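Local coordinates for acetylated cis-Golgi protein, involved in ER-to-Golgi transport (Saccharomyces cerevisiae, PDB 6G8Y), which is Grh1, the yeast homologue of the Golgi-stacking protein GRASP65, involved in ER-to-Golgi transport, and probably binds golgin-type partners through its PDZ domain, at residues F38-P44 with R59-F64; S30-Y34 with I76-K80. All blocks are in the same frame, centred on the assembly; numbering follows the deposited sequence.

Both contacts belong to one PDZ domain of the GRASP family and reach the same antiparallel sheet, though their centres lie about 19 Å apart, on opposite sides of the chain's centre. Interaction 2 is strand pairing within that sheet: it zips the start of strand 33-38 to the end of strand 71-78. Interaction 1 sits at the other end of strand 33-38, where the chain turns into strand 41-47 and is covered by helix 57-66. Along the chain the order is 30-34, 38-44, 59-64, 76-80, so the segments of interaction 1 lie in sequence between those of interaction 2. Interaction 2 thus ties together two strands far apart in sequence, while interaction 1 lays the intervening helix against the turn between 33-38 and 41-47.

Interaction 1 (F38-P44 with R59-F64); sequences FNDDPVP and RITSIF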
# COMPACT_ATOMS: atom_id res chain seq x y z
N PHE A 38 -5.48 -1.90 -1.42
CA PHE A 38 -5.80 -3.28 -1.17
C PHE A 38 -7.12 -3.56 -1.83
O PHE A 38 -8.06 -2.78 -1.62
CB PHE A 38 -5.93 -3.57 0.34
CG PHE A 38 -4.64 -3.40 1.12
CD1 PHE A 38 -3.55 -4.19 0.84
CD2 PHE A 38 -4.54 -2.49 2.18
CE1 PHE A 38 -2.38 -4.06 1.54
CE2 PHE A 38 -3.35 -2.38 2.91
CZ PHE A 38 -2.28 -3.15 2.58
N ASN A 39 -7.21 -4.61 -2.65
CA ASN A 39 -8.49 -4.98 -3.26
C ASN A 39 -9.12 -3.80 -4.04
O ASN A 39 -10.34 -3.62 -3.98
CB ASN A 39 -9.42 -5.51 -2.15
CG ASN A 39 -10.65 -6.23 -2.68
OD1 ASN A 39 -10.60 -6.88 -3.71
ND2 ASN A 39 -11.76 -6.12 -1.95
N ASP A 40 -8.29 -3.01 -4.72
CA ASP A 40 -8.65 -1.88 -5.57
C ASP A 40 -9.26 -0.65 -4.87
O ASP A 40 -9.82 0.22 -5.53
CB ASP A 40 -9.54 -2.34 -6.75
CG ASP A 40 -8.85 -3.36 -7.62
OD1 ASP A 40 -7.65 -3.19 -7.90
OD2 ASP A 40 -9.51 -4.34 -8.03
N ASP A 41 -9.11 -0.56 -3.55
CA ASP A 41 -9.44 0.64 -2.79
C ASP A 41 -8.14 1.20 -2.19
O ASP A 41 -7.26 0.42 -1.80
CB ASP A 41 -10.39 0.32 -1.64
CG ASP A 41 -11.67 -0.36 -2.09
OD1 ASP A 41 -12.28 0.10 -3.06
OD2 ASP A 41 -12.05 -1.37 -1.45
N PRO A 42 -8.03 2.53 -2.06
CA PRO A 42 -6.81 3.06 -1.46
C PRO A 42 -6.57 2.55 -0.04
O PRO A 42 -7.51 2.19 0.69
CB PRO A 42 -7.08 4.59 -1.41
CG PRO A 42 -8.02 4.79 -2.54
CD PRO A 42 -8.94 3.61 -2.47
N VAL A 43 -5.31 2.54 0.34
CA VAL A 43 -4.96 2.22 1.72
C VAL A 43 -5.65 3.26 2.63
O VAL A 43 -5.53 4.45 2.40
CB VAL A 43 -3.43 2.25 1.92
CG1 VAL A 43 -3.06 2.03 3.39
CG2 VAL A 43 -2.74 1.22 1.04
N PRO A 44 -6.37 2.82 3.66
CA PRO A 44 -6.99 3.82 4.55
C PRO A 44 -5.93 4.39 5.50
O PRO A 44 -5.16 3.64 6.13
CB PRO A 44 -8.06 3.02 5.28
CG PRO A 44 -7.52 1.65 5.31
CD PRO A 44 -6.74 1.45 4.03
N ARG A 59 -9.03 -0.84 10.26
CA ARG A 59 -9.70 -1.07 8.97
C ARG A 59 -8.88 -2.08 8.16
O ARG A 59 -9.45 -2.95 7.50
CB ARG A 59 -9.89 0.24 8.20
CG ARG A 59 -10.73 0.16 6.95
CD ARG A 59 -11.18 1.56 6.55
NE ARG A 59 -11.96 1.54 5.32
CZ ARG A 59 -12.19 2.60 4.55
NH1 ARG A 59 -11.70 3.79 4.87
NH2 ARG A 59 -12.92 2.46 3.44
N ILE A 60 -7.55 -1.95 8.17
CA ILE A 60 -6.70 -2.87 7.43
C ILE A 60 -6.78 -4.28 8.00
O ILE A 60 -6.82 -5.24 7.25
CB ILE A 60 -5.25 -2.36 7.36
CG1 ILE A 60 -5.22 -1.07 6.53
CG2 ILE A 60 -4.33 -3.40 6.71
CD1 ILE A 60 -3.94 -0.26 6.65
N THR A 61 -6.86 -4.40 9.32
CA THR A 61 -7.07 -5.70 9.95
C THR A 61 -8.33 -6.38 9.40
O THR A 61 -8.31 -7.57 9.06
CB THR A 61 -7.20 -5.58 11.48
OG1 THR A 61 -6.05 -4.94 12.04
CG2 THR A 61 -7.38 -6.97 12.11
N SER A 62 -9.41 -5.61 9.28
CA SER A 62 -10.66 -6.15 8.75
C SER A 62 -10.51 -6.59 7.30
O SER A 62 -11.01 -7.63 6.92
CB SER A 62 -11.76 -5.12 8.89
OG SER A 62 -11.97 -4.81 10.26
N ILE A 63 -9.83 -5.79 6.49
CA ILE A 63 -9.62 -6.15 5.09
C ILE A 63 -8.86 -7.46 5.01
O ILE A 63 -9.23 -8.37 4.26
CB ILE A 63 -8.85 -5.04 4.35
CG1 ILE A 63 -9.72 -3.79 4.19
CG2 ILE A 63 -8.40 -5.50 2.97
CD1 ILE A 63 -8.95 -2.53 3.89
N PHE A 64 -7.75 -7.55 5.73
CA PHE A 64 -6.94 -8.79 5.71
C PHE A 64 -7.75 -9.99 6.21
O PHE A 64 -7.71 -11.07 5.60
CB PHE A 64 -5.61 -8.59 6.48
CG PHE A 64 -4.52 -7.99 5.63
CD1 PHE A 64 -4.60 -6.70 5.14
CD2 PHE A 64 -3.43 -8.77 5.30
CE1 PHE A 64 -3.59 -6.20 4.33
CE2 PHE A 64 -2.41 -8.25 4.51
CZ PHE A 64 -2.51 -6.98 4.00
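Start at Arg-59, near the beginning of helix 57-66. Its extended side chain runs beside Pro-44, and its aliphatic part packs against the proline, with Arg-59 CD 3.7 Å from Pro-44 CB. One residue on, Ile-60 reaches into the interior and meets three residues: its CG1 is 3.8 Å from Pro-44 CG, its CD1 4.1 Å from Val-43 CG1, and its CG2 4.1 Å from Phe-38 CE2. The next turn returns with Ile-63, whose CG2 sits 4.1 Å from Phe-38 CB.

This is a helix of the PDZ domain packed over a tight hairpin. Phe-38 to Asp-41 form a type I' turn, closed by Phe-38 N to Asp-41 O (2.9 Å) and Asp-41 N to Phe-38 O (3.1 Å), while Asp-40 at its tip makes a salt bridge to Lys-73 and a hydrogen bond to Asn-75, both on strand 71-78.

Phe-64 leaves the helix sideways, yet its ring swings in to present an edge to the face of Phe-38. The T-shaped pair has centroids 5.1 Å apart and planes at 83°, with Phe-64 CE1 3.7 Å from Phe-38 CE1; the side chain of Leu-72 touches both phenylalanines.

Interaction 2 (S30-Y34 with I76-K80); sequences SFFDY and IWSAK
Keep Phe-31 to Tyr-34 and Ile-76 to Ser-78 extended and antiparallel, with Phe-32 opposite Ala-79, Asp-33 opposite Ser-78 and Tyr-34 opposite Trp-77 (CA-CA 5.4, 4.4 and 5.3 Å). Tyr-34 and Trp-77 are the hydrogen-bonded pair: Tyr-34 N gives to Trp-77 O, and Trp-77 N to Tyr-34 O, both at 2.9 Å. Tyr-34 O also receives a CA-H...O contact from Ile-76 CA at 3.3 Å. Asp-33 and Ser-78 form the non-hydrogen-bonded pair, beyond which Ala-79 N donates to Phe-32 O at 2.8 Å.

These bonds join strands 33-38 and 71-78 in the PDZ domain's antiparallel sheet, and strand 71-78 ends here: from Ala-79 the backbone turns helical (phi/psi -61/-44, then -81/-47 at Lys-80). A water accepts from Phe-32 N (3.2 Å) and Lys-80 N (3.0 Å) and is hydrogen-bonded to Ser-78 OG at 2.7 Å.

Ser-78 (t) and Asp-33 (m) share a face; the approach of Ser-78 OG to Asp-33 OD1 is long and weak (3.4 Å), while Asp-33 OD2 has a salt bridge to Arg-85. Tyr-34 (m) and Trp-77 (t) occupy the other face; Tyr-34 CE2, at the ring edge, is 4.2 Å from Ala-79 CB. Phe-32 (m) sets its ring edge against Lys-80, CD2 to CG 3.9 Å.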
# COMPACT_ATOMS: atom_id res chain seq x y z
N SER A 30 17.10 -0.56 -5.45
CA SER A 30 16.82 0.10 -6.76
C SER A 30 15.35 0.01 -7.25
O SER A 30 15.05 0.54 -8.32
CB SER A 30 17.75 -0.44 -7.86
OG SER A 30 19.10 -0.48 -7.42
N PHE A 31 14.47 -0.64 -6.50
CA PHE A 31 13.02 -0.65 -6.79
C PHE A 31 12.29 -0.20 -5.54
O PHE A 31 12.58 -0.69 -4.45
CB PHE A 31 12.53 -2.05 -7.18
CG PHE A 31 13.00 -2.52 -8.53
CD1 PHE A 31 12.73 -1.77 -9.68
CD2 PHE A 31 13.67 -3.74 -8.67
CE1 PHE A 31 13.16 -2.21 -10.93
CE2 PHE A 31 14.10 -4.18 -9.92
CZ PHE A 31 13.84 -3.42 -11.05
N PHE A 32 11.33 0.72 -5.70
CA PHE A 32 10.61 1.31 -4.55
C PHE A 32 9.11 1.19 -4.77
O PHE A 32 8.47 2.06 -5.35
CB PHE A 32 11.07 2.74 -4.36
CG PHE A 32 12.56 2.84 -4.22
CD1 PHE A 32 13.17 2.42 -3.05
CD2 PHE A 32 13.35 3.29 -5.28
CE1 PHE A 32 14.55 2.47 -2.92
CE2 PHE A 32 14.73 3.35 -5.15
CZ PHE A 32 15.33 2.94 -3.97
N ASP A 33 8.58 0.07 -4.31
CA ASP A 33 7.22 -0.36 -4.63
C ASP A 33 6.33 -0.02 -3.44
O ASP A 33 6.33 -0.72 -2.42
CB ASP A 33 7.20 -1.86 -4.90
CG ASP A 33 7.82 -2.25 -6.24
OD1 ASP A 33 7.83 -1.43 -7.17
OD2 ASP A 33 8.26 -3.41 -6.37
N TYR A 34 5.56 1.06 -3.56
CA TYR A 34 4.65 1.47 -2.50
C TYR A 34 3.33 0.72 -2.65
O TYR A 34 2.84 0.54 -3.77
CB TYR A 34 4.34 2.96 -2.60
CG TYR A 34 5.42 3.83 -2.06
CD1 TYR A 34 5.53 4.04 -0.68
CD2 TYR A 34 6.30 4.49 -2.91
CE1 TYR A 34 6.49 4.87 -0.16
CE2 TYR A 34 7.29 5.32 -2.39
CZ TYR A 34 7.37 5.51 -1.01
OH TYR A 34 8.32 6.33 -0.46
N ILE A 76 0.06 -1.84 -6.28
CA ILE A 76 1.38 -1.26 -6.11
C ILE A 76 1.59 -0.13 -7.09
O ILE A 76 1.11 -0.17 -8.21
CB ILE A 76 2.43 -2.36 -6.29
CG1 ILE A 76 2.36 -3.27 -5.04
CG2 ILE A 76 3.83 -1.79 -6.48
CD1 ILE A 76 3.23 -4.48 -5.15
N TRP A 77 2.31 0.88 -6.61
CA TRP A 77 2.86 1.97 -7.44
C TRP A 77 4.37 1.86 -7.35
O TRP A 77 4.92 1.96 -6.26
CB TRP A 77 2.42 3.32 -6.86
CG TRP A 77 3.10 4.56 -7.46
CD1 TRP A 77 4.03 5.36 -6.85
CD2 TRP A 77 2.88 5.11 -8.76
NE1 TRP A 77 4.40 6.38 -7.69
CE2 TRP A 77 3.71 6.25 -8.87
CE3 TRP A 77 2.06 4.76 -9.85
CZ2 TRP A 77 3.75 7.05 -10.02
CZ3 TRP A 77 2.11 5.56 -11.00
CH2 TRP A 77 2.95 6.69 -11.07
N SER A 78 5.04 1.66 -8.48
CA SER A 78 6.51 1.65 -8.49
C SER A 78 6.99 3.09 -8.64
O SER A 78 6.69 3.73 -9.66
CB SER A 78 7.02 0.80 -9.64
OG SER A 78 8.44 0.79 -9.65
N ALA A 79 7.74 3.59 -7.64
CA ALA A 79 8.12 5.00 -7.57
C ALA A 79 8.97 5.46 -8.75
O ALA A 79 8.71 6.53 -9.31
CB ALA A 79 8.85 5.30 -6.27
N LYS A 80 9.94 4.64 -9.13
CA LYS A 80 10.88 4.98 -10.20
C LYS A 80 10.30 4.74 -11.58
O LYS A 80 10.40 5.60 -12.46
CB LYS A 80 12.19 4.20 -10.04
CG LYS A 80 13.04 4.69 -8.88
CD LYS A 80 13.85 5.92 -9.27
CE LYS A 80 13.91 6.93 -8.13
NZ LYS A 80 14.93 7.99 -8.37
O HOH W 1 10.70 1.84 -8.58